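Local structure of flavoredoxin (Desulfovibrio vulgaris str. 'Miyazaki F', 2D5M) at residues Arg63-Tyr75 with Val106-Leu120. The protein binds flavin mononucleotide and probably transfers electrons as a small flavoprotein of the flavin reductase-like family. Sequence-based numbering, arbitrary orientation.
Sequences RGAFTISIPSRAY and VDAPYVGEFPMAIEL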
ATOM      1  N   ARG A  63     -19.491  15.328  -0.018  1.00  9.39           N
ATOM      2  CA  ARG A  63     -19.365  15.512   1.417  1.00 10.20           C
ATOM      3  C   ARG A  63     -17.985  15.852   1.907  1.00  9.39           C
ATOM      4  O   ARG A  63     -17.795  16.318   3.039  1.00 10.59           O
ATOM      5  CB  ARG A  63     -19.841  14.268   2.160  1.00 13.16           C
ATOM      6  CG  ARG A  63     -21.408  14.303   2.109  1.00 16.06           C
ATOM      7  CD  ARG A  63     -21.927  13.237   3.039  1.00 11.66           C
ATOM      8  NE  ARG A  63     -23.346  13.099   2.842  1.00 10.22           N
ATOM      9  CZ  ARG A  63     -24.282  13.677   3.544  1.00 11.04           C
ATOM     10  NH1 ARG A  63     -24.002  14.504   4.544  1.00 16.25           N
ATOM     11  NH2 ARG A  63     -25.533  13.454   3.207  1.00 13.48           N
ATOM     12  N   GLY A  64     -16.965  15.613   1.060  1.00  8.65           N
ATOM     13  CA  GLY A  64     -15.591  15.972   1.486  1.00  9.94           C
ATOM     14  C   GLY A  64     -15.078  15.167   2.641  1.00  7.52           C
ATOM     15  O   GLY A  64     -14.238  15.659   3.400  1.00  8.68           O
ATOM     16  N   ALA A  65     -15.531  13.938   2.800  1.00  7.12           N
ATOM     17  CA  ALA A  65     -15.202  13.115   3.938  1.00  6.97           C
ATOM     18  C   ALA A  65     -15.399  11.648   3.562  1.00  6.33           C
ATOM     19  O   ALA A  65     -16.297  11.324   2.792  1.00  6.91           O
ATOM     20  CB  ALA A  65     -16.137  13.430   5.107  1.00  8.99           C
ATOM     21  N   PHE A  66     -14.566  10.782   4.152  1.00  6.08           N
ATOM     22  CA  PHE A  66     -14.710   9.365   3.957  1.00  5.87           C
ATOM     23  C   PHE A  66     -13.981   8.674   5.117  1.00  5.29           C
ATOM     24  O   PHE A  66     -13.175   9.286   5.813  1.00  6.23           O
ATOM     25  CB  PHE A  66     -14.163   8.885   2.619  1.00  6.21           C
ATOM     26  CG  PHE A  66     -12.699   9.171   2.319  1.00  5.93           C
ATOM     27  CD1 PHE A  66     -11.744   8.163   2.536  1.00  6.20           C
ATOM     28  CD2 PHE A  66     -12.278  10.358   1.792  1.00  7.84           C
ATOM     29  CE1 PHE A  66     -10.417   8.385   2.190  1.00  7.04           C
ATOM     30  CE2 PHE A  66     -10.928  10.600   1.508  1.00  8.74           C
ATOM     31  CZ  PHE A  66      -9.987   9.609   1.696  1.00  7.54           C
ATOM     32  N   THR A  67     -14.291   7.405   5.308  1.00  5.32           N
ATOM     33  CA  THR A  67     -13.570   6.587   6.237  1.00  5.24           C
ATOM     34  C   THR A  67     -12.865   5.455   5.477  1.00  4.87           C
ATOM     35  O   THR A  67     -13.212   5.165   4.347  1.00  5.33           O
ATOM     36  CB  THR A  67     -14.487   5.950   7.307  1.00  5.38           C
ATOM     37  OG1 THR A  67     -15.334   5.040   6.631  1.00  6.19           O
ATOM     38  CG2 THR A  67     -15.253   7.006   8.056  1.00  6.30           C
ATOM     39  N   ILE A  68     -11.892   4.829   6.150  1.00  4.77           N
ATOM     40  CA  ILE A  68     -11.300   3.575   5.738  1.00  5.36           C
ATOM     41  C   ILE A  68     -11.477   2.609   6.893  1.00  5.20           C
ATOM     42  O   ILE A  68     -10.991   2.843   7.978  1.00  5.77           O
ATOM     43  CB  ILE A  68      -9.840   3.757   5.323  1.00  5.45           C
ATOM     44  CG1 ILE A  68      -9.769   4.509   3.983  1.00  5.84           C
ATOM     45  CG2 ILE A  68      -9.111   2.389   5.276  1.00  6.53           C
ATOM     46  CD1 ILE A  68      -8.396   4.991   3.602  1.00  6.66           C
ATOM     47  N   SER A  69     -12.148   1.509   6.600  1.00  5.11           N
ATOM     48  CA  SER A  69     -12.286   0.428   7.568  1.00  5.74           C
ATOM     49  C   SER A  69     -11.467  -0.753   7.069  1.00  5.50           C
ATOM     50  O   SER A  69     -11.504  -1.100   5.885  1.00  6.56           O
ATOM     51  CB  SER A  69     -13.756   0.034   7.732  1.00  5.99           C
ATOM     52  OG  SER A  69     -14.559   1.094   8.162  1.00  6.17           O
ATOM     53  N   ILE A  70     -10.710  -1.370   7.985  1.00  5.62           N
ATOM     54  CA  ILE A  70      -9.776  -2.438   7.614  1.00  6.33           C
ATOM     55  C   ILE A  70     -10.392  -3.768   8.056  1.00  5.64           C
ATOM     56  O   ILE A  70     -10.586  -3.972   9.239  1.00  6.71           O
ATOM     57  CB  ILE A  70      -8.415  -2.171   8.231  1.00  7.95           C
ATOM     58  CG1 ILE A  70      -7.856  -0.858   7.655  1.00 12.83           C
ATOM     59  CG2 ILE A  70      -7.466  -3.321   8.010  1.00  9.88           C
ATOM     60  CD1 ILE A  70      -6.502  -0.413   7.920  1.00 13.16           C
ATOM     61  N   PRO A  71     -10.725  -4.641   7.091  1.00  7.11           N
ATOM     62  CA  PRO A  71     -11.381  -5.914   7.475  1.00  7.91           C
ATOM     63  C   PRO A  71     -10.331  -6.853   8.098  1.00  8.08           C
ATOM     64  O   PRO A  71      -9.169  -6.899   7.682  1.00  9.01           O
ATOM     65  CB  PRO A  71     -11.860  -6.494   6.170  1.00  9.19           C
ATOM     66  CG  PRO A  71     -10.911  -5.921   5.164  1.00  9.43           C
ATOM     67  CD  PRO A  71     -10.542  -4.513   5.652  1.00  9.14           C
ATOM     68  N   SER A  72     -10.770  -7.679   9.011  1.00  8.46           N
ATOM     69  CA  SER A  72     -10.094  -8.862   9.500  1.00  8.24           C
ATOM     70  C   SER A  72     -10.504 -10.027   8.601  1.00  8.37           C
ATOM     71  O   SER A  72     -11.419  -9.921   7.763  1.00  8.76           O
ATOM     72  CB  SER A  72     -10.409  -9.180  10.929  1.00 10.73           C
ATOM     73  OG  SER A  72     -11.786  -9.355  11.066  1.00 14.48           O
ATOM     74  N   ARG A  73      -9.817 -11.158   8.754  1.00  9.24           N
ATOM     75  CA  ARG A  73     -10.064 -12.243   7.821  1.00  9.35           C
ATOM     76  C   ARG A  73     -11.501 -12.732   7.885  1.00  8.42           C
ATOM     77  O   ARG A  73     -11.991 -13.231   6.869  1.00  9.31           O
ATOM     78  CB  ARG A  73      -9.094 -13.401   8.098  1.00 10.81           C
ATOM     79  CG  ARG A  73      -9.493 -14.321   9.245  1.00 10.71           C
ATOM     80  CD  ARG A  73      -8.486 -15.446   9.409  1.00 11.55           C
ATOM     81  NE  ARG A  73      -7.192 -14.961   9.763  1.00 10.86           N
ATOM     82  CZ  ARG A  73      -6.036 -15.637   9.686  1.00 10.88           C
ATOM     83  NH1 ARG A  73      -6.025 -16.879   9.225  1.00 13.84           N
ATOM     84  NH2 ARG A  73      -4.924 -15.011  10.085  1.00 11.88           N
ATOM     85  N   ALA A  74     -12.191 -12.606   9.015  1.00  9.68           N
ATOM     86  CA  ALA A  74     -13.590 -13.045   9.056  1.00 10.57           C
ATOM     87  C   ALA A  74     -14.510 -12.320   8.092  1.00  9.03           C
ATOM     88  O   ALA A  74     -15.604 -12.804   7.798  1.00 10.52           O
ATOM     89  CB  ALA A  74     -14.094 -12.863  10.511  1.00 16.99           C
ATOM     90  N   TYR A  75     -14.080 -11.137   7.658  1.00  7.43           N
ATOM     91  CA  TYR A  75     -14.896 -10.273   6.832  1.00  7.02           C
ATOM     92  C   TYR A  75     -14.338 -10.170   5.396  1.00  6.90           C
ATOM     93  O   TYR A  75     -14.726  -9.246   4.665  1.00  7.05           O
ATOM     94  CB  TYR A  75     -15.034  -8.881   7.478  1.00  7.60           C
ATOM     95  CG  TYR A  75     -15.799  -8.980   8.770  1.00  7.60           C
ATOM     96  CD1 TYR A  75     -17.190  -9.157   8.742  1.00  9.14           C
ATOM     97  CD2 TYR A  75     -15.150  -8.962  10.000  1.00  8.73           C
ATOM     98  CE1 TYR A  75     -17.912  -9.258   9.924  1.00  9.94           C
ATOM     99  CE2 TYR A  75     -15.905  -9.072  11.155  1.00  9.85           C
ATOM    100  CZ  TYR A  75     -17.237  -9.236  11.107  1.00  9.54           C
ATOM    101  OH  TYR A  75     -17.990  -9.356  12.272  1.00 12.58           O
ATOM    102  N   VAL A 106     -15.708  13.165  11.241  1.00  7.71           N
ATOM    103  CA  VAL A 106     -15.950  13.436   9.798  1.00  7.96           C
ATOM    104  C   VAL A 106     -17.335  12.886   9.441  1.00  7.59           C
ATOM    105  O   VAL A 106     -17.832  11.972  10.095  1.00  7.59           O
ATOM    106  CB  VAL A 106     -14.873  12.885   8.855  1.00  8.49           C
ATOM    107  CG1 VAL A 106     -13.457  13.250   9.342  1.00  9.47           C
ATOM    108  CG2 VAL A 106     -14.981  11.372   8.708  1.00  8.91           C
ATOM    109  N   ASP A 107     -17.837  13.473   8.363  1.00  7.93           N
ATOM    110  CA  ASP A 107     -19.189  13.173   7.852  1.00  8.66           C
ATOM    111  C   ASP A 107     -19.221  11.938   6.959  1.00  7.31           C
ATOM    112  O   ASP A 107     -19.422  12.026   5.725  1.00  7.75           O
ATOM    113  CB  ASP A 107     -19.698  14.385   7.100  1.00  9.57           C
ATOM    114  CG  ASP A 107     -21.156  14.260   6.719  1.00 12.61           C
ATOM    115  OD1 ASP A 107     -21.879  13.431   7.331  1.00 14.39           O
ATOM    116  OD2 ASP A 107     -21.563  15.033   5.816  1.00 15.53           O
ATOM    117  N   ALA A 108     -18.999  10.761   7.551  1.00  6.67           N
ATOM    118  CA  ALA A 108     -18.925   9.468   6.857  1.00  6.08           C
ATOM    119  C   ALA A 108     -19.080   8.358   7.868  1.00  6.04           C
ATOM    120  O   ALA A 108     -18.634   8.504   9.015  1.00  6.99           O
ATOM    121  CB  ALA A 108     -17.621   9.309   6.102  1.00  6.52           C
ATOM    122  N   PRO A 109     -19.634   7.225   7.461  1.00  5.82           N
ATOM    123  CA  PRO A 109     -19.728   6.059   8.333  1.00  6.31           C
ATOM    124  C   PRO A 109     -18.484   5.161   8.211  1.00  5.91           C
ATOM    125  O   PRO A 109     -17.883   5.144   7.122  1.00  5.89           O
ATOM    126  CB  PRO A 109     -20.924   5.303   7.792  1.00  6.54           C
ATOM    127  CG  PRO A 109     -20.805   5.543   6.292  1.00  6.81           C
ATOM    128  CD  PRO A 109     -20.222   6.942   6.161  1.00  6.15           C
ATOM    129  N   TYR A 110     -18.195   4.402   9.254  1.00  6.13           N
ATOM    130  CA  TYR A 110     -17.225   3.307   9.163  1.00  6.27           C
ATOM    131  C   TYR A 110     -17.931   2.003   9.523  1.00  6.02           C
ATOM    132  O   TYR A 110     -19.081   1.984   9.960  1.00  6.73           O
ATOM    133  CB  TYR A 110     -16.000   3.541   9.990  1.00  6.73           C
ATOM    134  CG  TYR A 110     -16.178   3.660  11.481  1.00  7.00           C
ATOM    135  CD1 TYR A 110     -16.143   2.566  12.300  1.00  7.65           C
ATOM    136  CD2 TYR A 110     -16.375   4.884  12.094  1.00 10.21           C
ATOM    137  CE1 TYR A 110     -16.296   2.664  13.686  1.00 10.41           C
ATOM    138  CE2 TYR A 110     -16.499   4.991  13.459  1.00 12.61           C
ATOM    139  CZ  TYR A 110     -16.480   3.884  14.240  1.00 12.24           C
ATOM    140  OH  TYR A 110     -16.596   3.992  15.621  1.00 17.25           O
ATOM    141  N   VAL A 111     -17.223   0.884   9.337  1.00  5.97           N
ATOM    142  CA  VAL A 111     -17.804  -0.430   9.563  1.00  6.19           C
ATOM    143  C   VAL A 111     -17.573  -0.846  11.016  1.00  5.62           C
ATOM    144  O   VAL A 111     -16.419  -1.114  11.401  1.00  6.71           O
ATOM    145  CB  VAL A 111     -17.249  -1.499   8.611  1.00  5.90           C
ATOM    146  CG1 VAL A 111     -17.997  -2.791   8.853  1.00  7.31           C
ATOM    147  CG2 VAL A 111     -17.368  -1.057   7.161  1.00  6.11           C
ATOM    148  N   GLY A 112     -18.596  -0.914  11.802  1.00  6.43           N
ATOM    149  CA  GLY A 112     -18.414  -1.139  13.239  1.00  6.92           C
ATOM    150  C   GLY A 112     -17.788  -2.466  13.575  1.00  6.42           C
ATOM    151  O   GLY A 112     -17.065  -2.584  14.561  1.00  7.57           O
ATOM    152  N   GLU A 113     -18.058  -3.493  12.781  1.00  6.53           N
ATOM    153  CA  GLU A 113     -17.581  -4.820  13.070  1.00  7.12           C
ATOM    154  C   GLU A 113     -16.095  -4.984  12.825  1.00  7.21           C
ATOM    155  O   GLU A 113     -15.518  -5.977  13.284  1.00  8.81           O
ATOM    156  CB  GLU A 113     -18.332  -5.852  12.203  1.00  7.89           C
ATOM    157  CG  GLU A 113     -19.782  -6.069  12.546  1.00  7.38           C
ATOM    158  CD  GLU A 113     -20.728  -4.985  12.204  1.00  6.84           C
ATOM    159  OE1 GLU A 113     -20.415  -4.103  11.381  1.00  6.67           O
ATOM    160  OE2 GLU A 113     -21.867  -5.035  12.731  1.00  8.85           O
ATOM    161  N   PHE A 114     -15.493  -4.090  12.028  1.00  6.87           N
ATOM    162  CA  PHE A 114     -14.084  -4.252  11.675  1.00  7.07           C
ATOM    163  C   PHE A 114     -13.196  -3.778  12.821  1.00  7.42           C
ATOM    164  O   PHE A 114     -13.588  -2.950  13.618  1.00  8.65           O
ATOM    165  CB  PHE A 114     -13.755  -3.514  10.399  1.00  7.23           C
ATOM    166  CG  PHE A 114     -14.350  -4.102   9.129  1.00  6.44           C
ATOM    167  CD1 PHE A 114     -15.264  -5.157   9.099  1.00  6.69           C
ATOM    168  CD2 PHE A 114     -13.951  -3.574   7.906  1.00  6.82           C
ATOM    169  CE1 PHE A 114     -15.810  -5.607   7.909  1.00  6.85           C
ATOM    170  CE2 PHE A 114     -14.493  -4.030   6.737  1.00  8.03           C
ATOM    171  CZ  PHE A 114     -15.426  -5.024   6.719  1.00  6.85           C
ATOM    172  N   PRO A 115     -11.982  -4.308  12.885  1.00  6.99           N
ATOM    173  CA  PRO A 115     -11.135  -4.031  14.033  1.00  7.74           C
ATOM    174  C   PRO A 115     -10.535  -2.644  14.054  1.00  7.59           C
ATOM    175  O   PRO A 115     -10.068  -2.142  15.107  1.00  8.91           O
ATOM    176  CB  PRO A 115     -10.042  -5.088  13.894  1.00  8.61           C
ATOM    177  CG  PRO A 115      -9.962  -5.395  12.406  1.00  8.81           C
ATOM    178  CD  PRO A 115     -11.415  -5.374  12.051  1.00  7.66           C
ATOM    179  N   MET A 116     -10.462  -2.006  12.917  1.00  7.57           N
ATOM    180  CA  MET A 116      -9.753  -0.733  12.769  1.00  7.17           C
ATOM    181  C   MET A 116     -10.500   0.144  11.751  1.00  7.17           C
ATOM    182  O   MET A 116     -10.896  -0.317  10.689  1.00  7.41           O
ATOM    183  CB  MET A 116      -8.345  -0.983  12.298  1.00  9.08           C
ATOM    184  CG  MET A 116      -7.474   0.211  12.066  1.00 10.61           C
ATOM    185  SD  MET A 116      -5.793  -0.466  11.919  1.00 15.42           S
ATOM    186  CE  MET A 116      -4.964   1.055  11.698  1.00 20.22           C
ATOM    187  N   ALA A 117     -10.629   1.423  12.083  1.00  6.56           N
ATOM    188  CA  ALA A 117     -11.301   2.382  11.230  1.00  7.46           C
ATOM    189  C   ALA A 117     -10.527   3.725  11.313  1.00  7.13           C
ATOM    190  O   ALA A 117     -10.021   4.097  12.353  1.00 10.28           O
ATOM    191  CB  ALA A 117     -12.739   2.565  11.634  1.00 10.61           C
ATOM    192  N   ILE A 118     -10.467   4.389  10.183  1.00  6.03           N
ATOM    193  CA  ILE A 118      -9.767   5.653  10.027  1.00  6.13           C
ATOM    194  C   ILE A 118     -10.762   6.679   9.503  1.00  5.81           C
ATOM    195  O   ILE A 118     -11.496   6.382   8.541  1.00  5.85           O
ATOM    196  CB  ILE A 118      -8.585   5.476   9.024  1.00  6.55           C
ATOM    197  CG1 ILE A 118      -7.696   4.310   9.389  1.00  7.10           C
ATOM    198  CG2 ILE A 118      -7.831   6.790   8.925  1.00  6.83           C
ATOM    199  CD1 ILE A 118      -6.647   3.985   8.341  1.00  8.45           C
ATOM    200  N   GLU A 119     -10.824   7.844  10.121  1.00  6.17           N
ATOM    201  CA  GLU A 119     -11.685   8.930   9.704  1.00  6.08           C
ATOM    202  C   GLU A 119     -10.887   9.962   8.933  1.00  6.09           C
ATOM    203  O   GLU A 119      -9.866  10.447   9.459  1.00  6.80           O
ATOM    204  CB  GLU A 119     -12.334   9.598  10.942  1.00  6.99           C
ATOM    205  CG  GLU A 119     -13.198   8.663  11.751  1.00  8.04           C
ATOM    206  CD  GLU A 119     -14.171   9.373  12.666  1.00  9.09           C
ATOM    207  OE1 GLU A 119     -14.602  10.507  12.270  1.00 13.19           O
ATOM    208  OE2 GLU A 119     -14.533   8.772  13.702  1.00  9.61           O
ATOM    209  N   LEU A 120     -11.328  10.287   7.728  1.00  5.93           N
ATOM    210  CA  LEU A 120     -10.576  11.194   6.858  1.00  5.97           C
ATOM    211  C   LEU A 120     -11.431  12.356   6.347  1.00  6.07           C
ATOM    212  O   LEU A 120     -12.595  12.241   5.991  1.00  6.51           O
ATOM    213  CB  LEU A 120      -9.969  10.456   5.654  1.00  6.68           C
ATOM    214  CG  LEU A 120      -9.065   9.282   6.041  1.00  6.73           C
ATOM    215  CD1 LEU A 120      -9.802   7.935   5.933  1.00  7.65           C
ATOM    216  CD2 LEU A 120      -7.778   9.237   5.215  1.00  7.39           C
TER
HETATM  217  O   HOH W   1     -20.001  16.958   4.736  1.00 17.07           O
HETATM  218  O   HOH W   2     -19.179  10.685   3.265  1.00  7.50           O
HETATM  219  O   HOH W   3     -16.758  -8.287  14.368  1.00 20.84           O
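Thr-67 and Glu-119 face each other as a non-hydrogen-bonded pair of two antiparallel strands, flanked by the hydrogen-bonded pairs Phe-66/Leu-120 and Ile-68/Ile-118. The segment axes of 65-70 and 116-120 approach to 4.6 Å and run antiparallel; the reciprocal bonds Ile-68 N to Ile-118 O and Ile-118 N to Ile-68 O fix the register. Strand 109-111 instead runs nearly parallel to 65-70, at 4°, against the face that carries Thr-67 and Ser-69. Two hydroxyls bridge to it. Thr-67 OG1 donates to Pro-109 O at 2.6 Å, tilted off the carbonyl plane, and Ser-69 OG accepts an almost straight bond from Val-111 N at 2.9 Å.

Phe-114 can be traced outward. Its CB lies 3.4 Å from Ile-70 O, a buried carbonyl without a polar partner, and CG is near that oxygen and Pro-71 CA. With CG anti to the carbonyl carbon (chi1 -70°), the ring lies against Ser-69 to Pro-71: CD2 reaches Ser-69 CB and Pro-71 N, CE2 touches Pro-71 CB, CD1 lies over one face of the Tyr-75 ring, against CG and CD2, CE1 comes within 3.4 Å of Tyr-75 CB, and CZ is close to both Pro-71 CB and Tyr-75 CB. Pro-71 CA makes a CH-pi contact over one face; Val-111 CG1 lies over the opposite face, both offset toward the rim. The Tyr-75 ring meets it obliquely, planes at 41°.

On the sheet's other face, Leu-120 CB sits over the centre of the Phe-66 ring, 4.0 Å from its centroid. At the far end Arg-63 NH1 forms a salt bridge with Asp-107 OD2, 2.8 Å, on the carboxylate's syn side.

Strand 14-22 pairs with 65-70 along its other edge, and 133-144 with 116-126: sheet packing consistent with the FMN-binding split beta-barrel characteristic of the flavin reductase-like family.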